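Cysteine-rich repeat secretory protein 15 (Arabidopsis thaliana, PDB 6GRF) probably modulates cell-to-cell trafficking through plasmodesmata, its extracellular part being built of two DUF26 (Gnk2-like) domains in tandem. Local coordinates at residues Phe63-Cys68 / Val171-Pro176; Tyr167-Gly172 / Gln206-Tyr211. One frame throughout, in Å; residues are numbered along the deposited sequence.

Interaction 1: residues Phe63-Cys68 / Val171-Pro176; sequences FGLYQC and VGDLSP
L65 and V171 meet methyl to methyl, with CG1 of V171 coming 3.9 Å from CD2 of L65 and lying equally near its CD1, so that one valine branch sits against the fork of the leucine. L65 projects from strand 62-68 with CG between its own N and carbonyl carbon (chi1 55°), which carries the fork over to the turn.

The second methyl of L65 has another neighbour. CD2 rests against the carboxylate of D173, standing almost directly above its plane, over CG at 3.6 Å, and the two side chains run at about a right angle to each other. OD2 has G116 N and, probably, Q206 NE2 as hydrogen-bond donors; two N-H groups on that oxygen would help to stabilise the carboxylate beside an apolar methyl.

Q67, two residues further along the same side of the strand, has CG anti to its N (chi1 177°), and the chain then bends to lay its end beside the backbone of G172, the second residue of the turn. Its CB lies 4.3 Å from V171 CG1, widening the apolar patch, and the side chain also packs on F44 of strand 44-49.

The residues 171-174 form a type I beta turn, closed by L174 N donating to V171 O at 3.2 Å. Just beyond it, S175 is the N-cap of helix 176-193, its OG accepting from D178 N. L65 also packs on F114 and L115, in the loop between strands 105-110 and 122-127. This is a buried interface between tandem DUF26 domains: a strand of the first domain's antiparallel sheet meets the strand-to-helix turn of the second.

Interaction 2: residues Tyr167-Gly172 / Gln206-Tyr211; sequences YAQCVG and QCYARY
The Y208 ring carries CB of Q169 over one face, a CH-pi contact with CB 4.1 Å from the ring centroid and 29° off its normal; Y203 of strand 199-204 stacks with the same ring. Y208 has CG between its N and carbonyl carbon (chi1 71°), which leans the ring across to strand 164-170. There its OH reaches Y167 CE1 at 3.4 Å, the two rings meeting obliquely. The R210 guanidinium has Y167 CB over one face, offset toward the rim.

Beneath these groups the strands run antiparallel. Y167 with R210 and Q169 with Y208 are hydrogen-bonded pairs, each joined by two backbone bonds; the shortest, R210 N to Y167 O, is 2.7 Å. One more bond, V171 N to Q206 O at 2.8 Å, carries the pairing past the strand ends.

On the other face, A168 CB touches A209 CB at 4.0 Å, and C170 SG approaches C207 CB. Both cysteines are tied to helix 176-193, through disulfides to C179 and C182, and L183 packs here.

The chemistry thus divides by face: disulfides and small apolar groups fix the helix on one; on the other, Y167 (cation-pi with R69), Y208 (on R69) and Q169 (on D70 and Q67) meet the first domain, while R210 stays with E201 and Y203. Q206 O is satisfied by V171, but C207 N is buried with no partner in the model.

Both contacts are largely buried, but they join different things. Interaction 2 pairs neighbouring strands inside the second domain's sheet, where regular backbone hydrogen bonds do the holding; interaction 1 spans the two domains and relies on side chains, with less than half as much surface buried. Strand 164-170 runs straight into the turn of interaction 1, so V171 and G172 belong to both, and V171 takes part in each, its CG1 methyl serving interaction 1 and its backbone interaction 2. A direct tie is the probable hydrogen bond from Q206 NE2 to D173 OD2, 2.7 Å, reinforced by L174 CD1 packing on Q206 CB.

Interaction 1: residues Phe63-Cys68 / Val171-Pro176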
ATOM      1  N   PHE A  63       5.140  -8.225  13.656  1.00 30.09           N
ATOM      2  CA  PHE A  63       4.095  -7.231  13.562  1.00 28.54           C
ATOM      3  C   PHE A  63       3.764  -7.063  12.081  1.00 27.48           C
ATOM      4  O   PHE A  63       4.669  -6.995  11.258  1.00 27.53           O
ATOM      5  CB  PHE A  63       4.546  -5.877  14.119  1.00 29.58           C
ATOM      6  CG  PHE A  63       4.984  -5.878  15.563  1.00 30.71           C
ATOM      7  CD1 PHE A  63       4.061  -5.767  16.588  1.00 30.47           C
ATOM      8  CD2 PHE A  63       6.330  -5.964  15.897  1.00 32.83           C
ATOM      9  CE1 PHE A  63       4.475  -5.753  17.914  1.00 32.19           C
ATOM     10  CE2 PHE A  63       6.743  -5.964  17.222  1.00 33.91           C
ATOM     11  CZ  PHE A  63       5.812  -5.847  18.227  1.00 33.90           C
ATOM     12  N   GLY A  64       2.478  -7.031  11.749  1.00 26.14           N
ATOM     13  CA  GLY A  64       2.107  -6.918  10.363  1.00 25.87           C
ATOM     14  C   GLY A  64       0.660  -6.524  10.180  1.00 25.17           C
ATOM     15  O   GLY A  64      -0.095  -6.461  11.142  1.00 24.69           O
ATOM     16  N   LEU A  65       0.309  -6.252   8.913  1.00 25.28           N
ATOM     17  CA  LEU A  65      -1.042  -5.937   8.502  1.00 24.94           C
ATOM     18  C   LEU A  65      -1.217  -6.278   7.019  1.00 25.01           C
ATOM     19  O   LEU A  65      -0.249  -6.556   6.297  1.00 24.51           O
ATOM     20  CB  LEU A  65      -1.338  -4.457   8.787  1.00 25.77           C
ATOM     21  CG  LEU A  65      -0.375  -3.420   8.195  1.00 26.41           C
ATOM     22  CD1 LEU A  65      -0.485  -3.310   6.683  1.00 27.22           C
ATOM     23  CD2 LEU A  65      -0.616  -2.069   8.822  1.00 27.66           C
ATOM     24  N   TYR A  66      -2.481  -6.277   6.591  1.00 25.52           N
ATOM     25  CA  TYR A  66      -2.847  -6.323   5.199  1.00 25.95           C
ATOM     26  C   TYR A  66      -3.954  -5.292   4.972  1.00 27.13           C
ATOM     27  O   TYR A  66      -4.685  -4.932   5.884  1.00 27.29           O
ATOM     28  CB  TYR A  66      -3.297  -7.725   4.782  1.00 26.41           C
ATOM     29  CG  TYR A  66      -4.631  -8.134   5.355  1.00 27.27           C
ATOM     30  CD1 TYR A  66      -5.806  -7.953   4.645  1.00 28.35           C
ATOM     31  CD2 TYR A  66      -4.722  -8.689   6.622  1.00 26.87           C
ATOM     32  CE1 TYR A  66      -7.036  -8.304   5.178  1.00 29.35           C
ATOM     33  CE2 TYR A  66      -5.945  -9.051   7.167  1.00 27.95           C
ATOM     34  CZ  TYR A  66      -7.109  -8.854   6.444  1.00 29.10           C
ATOM     35  OH  TYR A  66      -8.313  -9.199   6.982  1.00 30.01           O
ATOM     36  N   GLN A  67      -4.048  -4.815   3.729  1.00 28.33           N
ATOM     37  CA  GLN A  67      -5.104  -3.896   3.305  1.00 29.79           C
ATOM     38  C   GLN A  67      -5.492  -4.293   1.880  1.00 31.38           C
ATOM     39  O   GLN A  67      -4.649  -4.224   0.999  1.00 31.50           O
ATOM     40  CB  GLN A  67      -4.593  -2.455   3.410  1.00 29.90           C
ATOM     41  CG  GLN A  67      -5.586  -1.410   2.935  1.00 31.89           C
ATOM     42  CD  GLN A  67      -6.790  -1.351   3.846  1.00 32.03           C
ATOM     43  OE1 GLN A  67      -7.888  -1.787   3.498  1.00 33.59           O
ATOM     44  NE2 GLN A  67      -6.601  -0.792   5.018  1.00 31.00           N
ATOM     45  N   CYS A  68      -6.733  -4.751   1.688  1.00 33.48           N
ATOM     46  CA  CYS A  68      -7.287  -4.939   0.353  1.00 36.96           C
ATOM     47  C   CYS A  68      -7.855  -3.608  -0.148  1.00 39.82           C
ATOM     48  O   CYS A  68      -8.178  -2.727   0.639  1.00 39.51           O
ATOM     49  CB  CYS A  68      -8.390  -5.988   0.328  1.00 39.05           C
ATOM     50  SG  CYS A  68      -7.784  -7.652   0.704  1.00 39.04           S
ATOM     51  N   VAL A 171      -4.000   3.116   4.477  1.00 30.10           N
ATOM     52  CA  VAL A 171      -3.962   1.830   5.166  1.00 29.85           C
ATOM     53  C   VAL A 171      -4.701   1.990   6.501  1.00 29.56           C
ATOM     54  O   VAL A 171      -4.548   2.982   7.178  1.00 30.40           O
ATOM     55  CB  VAL A 171      -2.522   1.320   5.335  1.00 29.78           C
ATOM     56  CG1 VAL A 171      -2.479   0.030   6.135  1.00 30.73           C
ATOM     57  CG2 VAL A 171      -1.851   1.121   3.986  1.00 29.75           C
ATOM     58  N   GLY A 172      -5.478   0.969   6.867  1.00 29.32           N
ATOM     59  CA  GLY A 172      -6.494   1.022   7.929  1.00 29.59           C
ATOM     60  C   GLY A 172      -5.936   1.146   9.345  1.00 30.05           C
ATOM     61  O   GLY A 172      -6.723   1.216  10.258  1.00 29.78           O
ATOM     62  N   ASP A 173      -4.604   1.194   9.518  1.00 30.23           N
ATOM     63  CA  ASP A 173      -3.971   1.384  10.832  1.00 31.76           C
ATOM     64  C   ASP A 173      -3.818   2.874  11.183  1.00 32.53           C
ATOM     65  O   ASP A 173      -3.465   3.194  12.304  1.00 32.93           O
ATOM     66  CB  ASP A 173      -2.630   0.641  10.938  1.00 32.24           C
ATOM     67  CG  ASP A 173      -1.477   1.192  10.103  1.00 31.59           C
ATOM     68  OD1 ASP A 173      -1.729   1.609   8.965  1.00 31.65           O
ATOM     69  OD2 ASP A 173      -0.322   1.152  10.589  1.00 30.60           O
ATOM     70  N   LEU A 174      -4.134   3.786  10.252  1.00 31.92           N
ATOM     71  CA  LEU A 174      -3.942   5.226  10.457  1.00 32.02           C
ATOM     72  C   LEU A 174      -5.199   5.870  11.045  1.00 32.35           C
ATOM     73  O   LEU A 174      -6.303   5.546  10.669  1.00 32.96           O
ATOM     74  CB  LEU A 174      -3.635   5.886   9.108  1.00 32.37           C
ATOM     75  CG  LEU A 174      -2.253   5.647   8.510  1.00 32.27           C
ATOM     76  CD1 LEU A 174      -2.038   6.596   7.341  1.00 32.13           C
ATOM     77  CD2 LEU A 174      -1.152   5.830   9.544  1.00 33.03           C
ATOM     78  N   SER A 175      -4.995   6.848  11.925  1.00 33.40           N
ATOM     79  CA  SER A 175      -6.041   7.736  12.370  1.00 33.92           C
ATOM     80  C   SER A 175      -6.448   8.636  11.205  1.00 34.03           C
ATOM     81  O   SER A 175      -5.672   8.802  10.269  1.00 33.15           O
ATOM     82  CB  SER A 175      -5.584   8.556  13.547  1.00 34.85           C
ATOM     83  OG  SER A 175      -4.647   9.544  13.140  1.00 34.37           O
ATOM     84  N   PRO A 176      -7.660   9.244  11.239  1.00 34.48           N
ATOM     85  CA  PRO A 176      -8.078  10.233  10.244  1.00 33.99           C
ATOM     86  C   PRO A 176      -7.076  11.367   9.981  1.00 33.93           C
ATOM     87  O   PRO A 176      -6.808  11.699   8.827  1.00 33.42           O
ATOM     88  CB  PRO A 176      -9.350  10.832  10.858  1.00 35.22           C
ATOM     89  CG  PRO A 176      -9.922   9.705  11.682  1.00 36.07           C
ATOM     90  CD  PRO A 176      -8.715   8.974  12.231  1.00 35.58           C
TER

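Interaction 2: residues Tyr167-Gly172 / Gln206-Tyr211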
ATOM      1  N   TYR A 167      -7.388   7.951  -7.678  1.00 26.97           N
ATOM      2  CA  TYR A 167      -7.698   6.982  -6.640  1.00 26.88           C
ATOM      3  C   TYR A 167      -6.658   7.151  -5.530  1.00 25.79           C
ATOM      4  O   TYR A 167      -5.456   7.307  -5.809  1.00 25.53           O
ATOM      5  CB  TYR A 167      -7.709   5.557  -7.194  1.00 27.77           C
ATOM      6  CG  TYR A 167      -8.134   4.518  -6.193  1.00 28.48           C
ATOM      7  CD1 TYR A 167      -7.240   4.017  -5.256  1.00 28.77           C
ATOM      8  CD2 TYR A 167      -9.444   4.072  -6.144  1.00 29.54           C
ATOM      9  CE1 TYR A 167      -7.634   3.091  -4.306  1.00 29.18           C
ATOM     10  CE2 TYR A 167      -9.853   3.142  -5.199  1.00 30.22           C
ATOM     11  CZ  TYR A 167      -8.941   2.643  -4.287  1.00 29.73           C
ATOM     12  OH  TYR A 167      -9.325   1.725  -3.358  1.00 32.12           O
ATOM     13  N   ALA A 168      -7.140   7.209  -4.293  1.00 25.55           N
ATOM     14  CA  ALA A 168      -6.274   7.209  -3.116  1.00 26.53           C
ATOM     15  C   ALA A 168      -6.846   6.270  -2.051  1.00 27.24           C
ATOM     16  O   ALA A 168      -8.054   6.082  -1.954  1.00 27.03           O
ATOM     17  CB  ALA A 168      -6.109   8.601  -2.564  1.00 26.88           C
ATOM     18  N   GLN A 169      -5.932   5.698  -1.265  1.00 28.08           N
ATOM     19  CA  GLN A 169      -6.243   4.705  -0.238  1.00 29.95           C
ATOM     20  C   GLN A 169      -5.281   4.959   0.926  1.00 28.55           C
ATOM     21  O   GLN A 169      -4.084   5.127   0.699  1.00 27.38           O
ATOM     22  CB  GLN A 169      -6.113   3.304  -0.847  1.00 32.55           C
ATOM     23  CG  GLN A 169      -6.104   2.138   0.141  1.00 36.70           C
ATOM     24  CD  GLN A 169      -7.436   1.435   0.248  1.00 40.29           C
ATOM     25  OE1 GLN A 169      -8.113   1.516   1.275  1.00 47.62           O
ATOM     26  NE2 GLN A 169      -7.839   0.755  -0.812  1.00 40.86           N
ATOM     27  N   CYS A 170      -5.840   5.069   2.137  1.00 28.71           N
ATOM     28  CA  CYS A 170      -5.074   5.012   3.393  1.00 29.99           C
ATOM     29  C   CYS A 170      -5.141   3.604   3.983  1.00 30.26           C
ATOM     30  O   CYS A 170      -6.223   3.001   4.036  1.00 32.25           O
ATOM     31  CB  CYS A 170      -5.625   5.980   4.427  1.00 30.75           C
ATOM     32  SG  CYS A 170      -5.109   7.682   4.104  1.00 33.05           S
ATOM     33  N   VAL A 171      -4.000   3.116   4.477  1.00 30.10           N
ATOM     34  CA  VAL A 171      -3.962   1.830   5.166  1.00 29.85           C
ATOM     35  C   VAL A 171      -4.701   1.990   6.501  1.00 29.56           C
ATOM     36  O   VAL A 171      -4.548   2.982   7.178  1.00 30.40           O
ATOM     37  CB  VAL A 171      -2.522   1.320   5.335  1.00 29.78           C
ATOM     38  CG1 VAL A 171      -2.479   0.030   6.135  1.00 30.73           C
ATOM     39  CG2 VAL A 171      -1.851   1.121   3.986  1.00 29.75           C
ATOM     40  N   GLY A 172      -5.478   0.969   6.867  1.00 29.32           N
ATOM     41  CA  GLY A 172      -6.494   1.022   7.929  1.00 29.59           C
ATOM     42  C   GLY A 172      -5.936   1.146   9.345  1.00 30.05           C
ATOM     43  O   GLY A 172      -6.723   1.216  10.258  1.00 29.78           O
ATOM     44  N   GLN A 206       2.132   4.134   4.378  1.00 29.05           N
ATOM     45  CA  GLN A 206       0.797   3.930   4.985  1.00 28.80           C
ATOM     46  C   GLN A 206      -0.364   4.422   4.088  1.00 28.49           C
ATOM     47  O   GLN A 206      -1.531   4.402   4.516  1.00 26.94           O
ATOM     48  CB  GLN A 206       0.767   4.630   6.341  1.00 29.53           C
ATOM     49  CG  GLN A 206       1.732   4.041   7.367  1.00 30.59           C
ATOM     50  CD  GLN A 206       1.089   2.949   8.188  1.00 30.82           C
ATOM     51  OE1 GLN A 206       0.414   2.071   7.658  1.00 31.11           O
ATOM     52  NE2 GLN A 206       1.271   3.015   9.498  1.00 31.15           N
ATOM     53  N   CYS A 207      -0.071   4.832   2.849  1.00 28.45           N
ATOM     54  CA  CYS A 207      -1.109   5.296   1.918  1.00 28.41           C
ATOM     55  C   CYS A 207      -0.556   5.300   0.495  1.00 28.29           C
ATOM     56  O   CYS A 207       0.653   5.135   0.294  1.00 28.59           O
ATOM     57  CB  CYS A 207      -1.610   6.688   2.283  1.00 29.20           C
ATOM     58  SG  CYS A 207      -0.359   7.997   2.178  1.00 31.51           S
ATOM     59  N   TYR A 208      -1.457   5.461  -0.480  1.00 27.22           N
ATOM     60  CA  TYR A 208      -1.045   5.733  -1.847  1.00 27.95           C
ATOM     61  C   TYR A 208      -2.123   6.533  -2.592  1.00 27.06           C
ATOM     62  O   TYR A 208      -3.260   6.653  -2.162  1.00 26.48           O
ATOM     63  CB  TYR A 208      -0.703   4.446  -2.595  1.00 27.91           C
ATOM     64  CG  TYR A 208      -1.856   3.542  -2.942  1.00 28.55           C
ATOM     65  CD1 TYR A 208      -2.244   2.509  -2.103  1.00 29.30           C
ATOM     66  CD2 TYR A 208      -2.524   3.668  -4.148  1.00 29.23           C
ATOM     67  CE1 TYR A 208      -3.270   1.639  -2.448  1.00 29.91           C
ATOM     68  CE2 TYR A 208      -3.562   2.821  -4.503  1.00 29.77           C
ATOM     69  CZ  TYR A 208      -3.936   1.796  -3.653  1.00 30.39           C
ATOM     70  OH  TYR A 208      -4.954   0.952  -4.005  1.00 31.28           O
ATOM     71  N   ALA A 209      -1.714   7.065  -3.738  1.00 28.11           N
ATOM     72  CA  ALA A 209      -2.539   7.889  -4.583  1.00 27.67           C
ATOM     73  C   ALA A 209      -2.036   7.767  -6.022  1.00 28.61           C
ATOM     74  O   ALA A 209      -0.827   7.697  -6.250  1.00 27.86           O
ATOM     75  CB  ALA A 209      -2.495   9.310  -4.095  1.00 28.18           C
ATOM     76  N   ARG A 210      -2.994   7.705  -6.957  1.00 34.01           N
ATOM     77  CA  ARG A 210      -2.769   7.529  -8.388  1.00 34.29           C
ATOM     78  C   ARG A 210      -3.679   8.513  -9.123  1.00 31.36           C
ATOM     79  O   ARG A 210      -4.763   8.780  -8.676  1.00 29.81           O
ATOM     80  CB  ARG A 210      -3.189   6.150  -8.925  1.00 37.60           C
ATOM     81  CG  ARG A 210      -2.602   4.942  -8.216  1.00 42.67           C
ATOM     82  CD  ARG A 210      -2.619   3.666  -9.051  1.00 46.45           C
ATOM     83  NE  ARG A 210      -3.905   2.986  -9.025  1.00 49.92           N
ATOM     84  CZ  ARG A 210      -4.905   3.239  -9.865  1.00 51.28           C
ATOM     85  NH1 ARG A 210      -4.726   4.114 -10.842  1.00 49.95           N
ATOM     86  NH2 ARG A 210      -6.071   2.623  -9.720  1.00 52.27           N
ATOM     87  N   TYR A 211      -3.234   8.995 -10.275  1.00 30.65           N
ATOM     88  CA  TYR A 211      -4.140   9.671 -11.216  1.00 30.33           C
ATOM     89  C   TYR A 211      -3.763   9.232 -12.633  1.00 30.72           C
ATOM     90  O   TYR A 211      -2.636   8.813 -12.879  1.00 29.35           O
ATOM     91  CB  TYR A 211      -4.098  11.196 -11.062  1.00 29.77           C
ATOM     92  CG  TYR A 211      -2.858  11.806 -11.657  1.00 29.63           C
ATOM     93  CD1 TYR A 211      -2.778  12.082 -13.012  1.00 29.81           C
ATOM     94  CD2 TYR A 211      -1.730  12.016 -10.885  1.00 29.58           C
ATOM     95  CE1 TYR A 211      -1.617  12.579 -13.577  1.00 29.99           C
ATOM     96  CE2 TYR A 211      -0.570  12.537 -11.429  1.00 29.77           C
ATOM     97  CZ  TYR A 211      -0.515  12.818 -12.780  1.00 30.09           C
ATOM     98  OH  TYR A 211       0.630  13.321 -13.320  1.00 31.03           O
TER